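Long-range contact in peptidoglycan synthetase penicillin-binding protein 3 (Bifidobacterium adolescentis, PDB 4YE5), which probably binds penicillin and, as a member of the transpeptidase family, is thought to cross-link peptidoglycan in cell-wall synthesis: residues Y187-Q192 with M203-D208. Sequence-based numbering, arbitrary orientation.
Sequences YQVYQQ and MTESKD
Tyr-187 meets Lys-207 as a hydrogen-bonded antiparallel pair, its N giving to Lys-207 O and its O taking Lys-207 N, each at 2.8 Å. Chi1 of 59° sets the Tyr-187 CG between its backbone N and carbonyl carbon. Lys-207 CB stands 3.7 Å from the centroid of the Tyr-187 ring, 21° off the normal, a CH-pi contact over one face, offset toward the rim, with Lys-207 CD near CE2. Glu-205 OE2 comes to the edge of the same ring, near its plane. On the other sheet face, Gln-188 CG touches the selenium of Met-203 at 3.6 Å. The axes of 187-191 and 203-207 run 173° apart, antiparallel, as arms of the hairpin formed by strands 186-191 and 202-207, with strand 23-28 completing a three-stranded sheet on the far side of 186-191; the contact lies at the surface, its centre about 40 Å from the centre of the chain. Val-189 N bonds to Glu-205 O, and its CG2 packs on Glu-205 CG (3.5 Å), while Val-189 O accepts from Thr-204 N at 2.9 Å. The register then slips by one residue, a beta bulge that pairs Tyr-190 with Met-203. CG of Met-203, a selenomethionine, sits over one face of the Tyr-190 ring, offset toward the rim, with SE oblique to it in a Met-aromatic contact; Tyr-190 OH donates to Gln-188 OE1 (2.7 Å) from above the amide plane. Gln-191 OE1 accepts from Thr-204 OG1 at 2.9 Å, the hydroxyl donating in the amide plane onto a lone pair.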
# COMPACT_ATOMS: atom_id res chain seq x y z
N TYR A 187 2.41 31.44 7.67
CA TYR A 187 3.53 32.36 7.74
C TYR A 187 3.21 33.60 8.59
O TYR A 187 2.05 33.86 8.93
CB TYR A 187 3.93 32.79 6.32
CG TYR A 187 2.80 33.46 5.56
CD1 TYR A 187 2.47 34.79 5.79
CD2 TYR A 187 2.04 32.75 4.64
CE1 TYR A 187 1.43 35.40 5.11
CE2 TYR A 187 1.00 33.35 3.95
CZ TYR A 187 0.70 34.67 4.19
OH TYR A 187 -0.33 35.27 3.51
N GLN A 188 4.26 34.35 8.94
CA GLN A 188 4.14 35.65 9.61
C GLN A 188 5.06 36.61 8.89
O GLN A 188 6.18 36.26 8.54
CB GLN A 188 4.58 35.56 11.07
CG GLN A 188 3.63 34.77 11.97
CD GLN A 188 4.29 34.33 13.27
OE1 GLN A 188 5.50 34.42 13.41
NE2 GLN A 188 3.49 33.84 14.21
N VAL A 189 4.60 37.84 8.69
CA VAL A 189 5.44 38.85 8.08
C VAL A 189 5.70 39.96 9.09
O VAL A 189 4.76 40.47 9.70
CB VAL A 189 4.79 39.41 6.81
CG1 VAL A 189 5.68 40.43 6.16
CG2 VAL A 189 4.48 38.26 5.85
N TYR A 190 6.96 40.33 9.28
CA TYR A 190 7.32 41.35 10.27
C TYR A 190 7.93 42.56 9.60
O TYR A 190 8.72 42.41 8.68
CB TYR A 190 8.33 40.77 11.25
CG TYR A 190 7.75 39.70 12.12
CD1 TYR A 190 7.10 40.03 13.31
CD2 TYR A 190 7.84 38.36 11.76
CE1 TYR A 190 6.55 39.05 14.11
CE2 TYR A 190 7.31 37.37 12.57
CZ TYR A 190 6.66 37.73 13.73
OH TYR A 190 6.11 36.75 14.52
N GLN A 191 7.60 43.77 10.06
CA GLN A 191 8.34 44.93 9.60
C GLN A 191 9.51 45.12 10.55
O GLN A 191 9.32 45.50 11.70
CB GLN A 191 7.46 46.18 9.60
CG GLN A 191 6.13 46.02 8.89
CD GLN A 191 6.26 45.65 7.42
OE1 GLN A 191 5.62 44.70 6.95
NE2 GLN A 191 7.07 46.41 6.69
N GLN A 192 10.72 44.83 10.09
CA GLN A 192 11.86 44.93 10.99
C GLN A 192 12.63 46.21 10.76
O GLN A 192 13.43 46.63 11.61
CB GLN A 192 12.78 43.70 10.91
CG GLN A 192 12.26 42.43 11.60
CD GLN A 192 11.94 42.58 13.11
OE1 GLN A 192 11.13 41.83 13.65
NE2 GLN A 192 12.59 43.55 13.79
N MSE A 203 4.25 42.75 13.56
CA MSE A 203 3.76 41.71 12.66
C MSE A 203 2.58 42.25 11.83
O MSE A 203 1.50 42.49 12.38
CB MSE A 203 3.33 40.48 13.45
CG MSE A 203 3.07 39.27 12.56
SE MSE A 203 2.25 37.76 13.51
CE MSE A 203 3.19 37.83 15.20
N THR A 204 2.76 42.44 10.53
CA THR A 204 1.70 43.08 9.73
C THR A 204 0.77 42.11 9.03
O THR A 204 -0.31 42.50 8.58
CB THR A 204 2.28 44.02 8.69
OG1 THR A 204 3.30 43.33 7.95
CG2 THR A 204 2.87 45.24 9.39
N GLU A 205 1.18 40.86 8.90
CA GLU A 205 0.26 39.85 8.43
C GLU A 205 0.67 38.47 8.88
O GLU A 205 1.85 38.21 9.18
CB GLU A 205 0.06 39.91 6.90
CG GLU A 205 1.32 39.77 6.08
CD GLU A 205 1.06 39.82 4.57
OE1 GLU A 205 1.54 40.78 3.92
OE2 GLU A 205 0.39 38.90 4.03
N SER A 206 -0.31 37.59 8.97
CA SER A 206 -0.03 36.22 9.29
C SER A 206 -1.10 35.35 8.68
O SER A 206 -2.21 35.81 8.41
CB SER A 206 0.06 36.00 10.81
OG SER A 206 -1.22 36.04 11.41
N LYS A 207 -0.73 34.10 8.45
CA LYS A 207 -1.65 33.10 7.94
C LYS A 207 -1.32 31.83 8.72
O LYS A 207 -0.17 31.41 8.75
CB LYS A 207 -1.41 32.89 6.45
CG LYS A 207 -2.31 31.80 5.82
CD LYS A 207 -1.96 31.63 4.36
CE LYS A 207 -2.75 30.49 3.73
NZ LYS A 207 -2.40 30.37 2.28
N ASP A 208 -2.32 31.25 9.37
CA ASP A 208 -2.13 30.04 10.16
C ASP A 208 -1.77 28.85 9.30
O ASP A 208 -2.27 28.72 8.18
CB ASP A 208 -3.41 29.69 10.92
CG ASP A 208 -3.76 30.71 11.97
OD1 ASP A 208 -2.82 31.29 12.55
OD2 ASP A 208 -4.97 30.93 12.20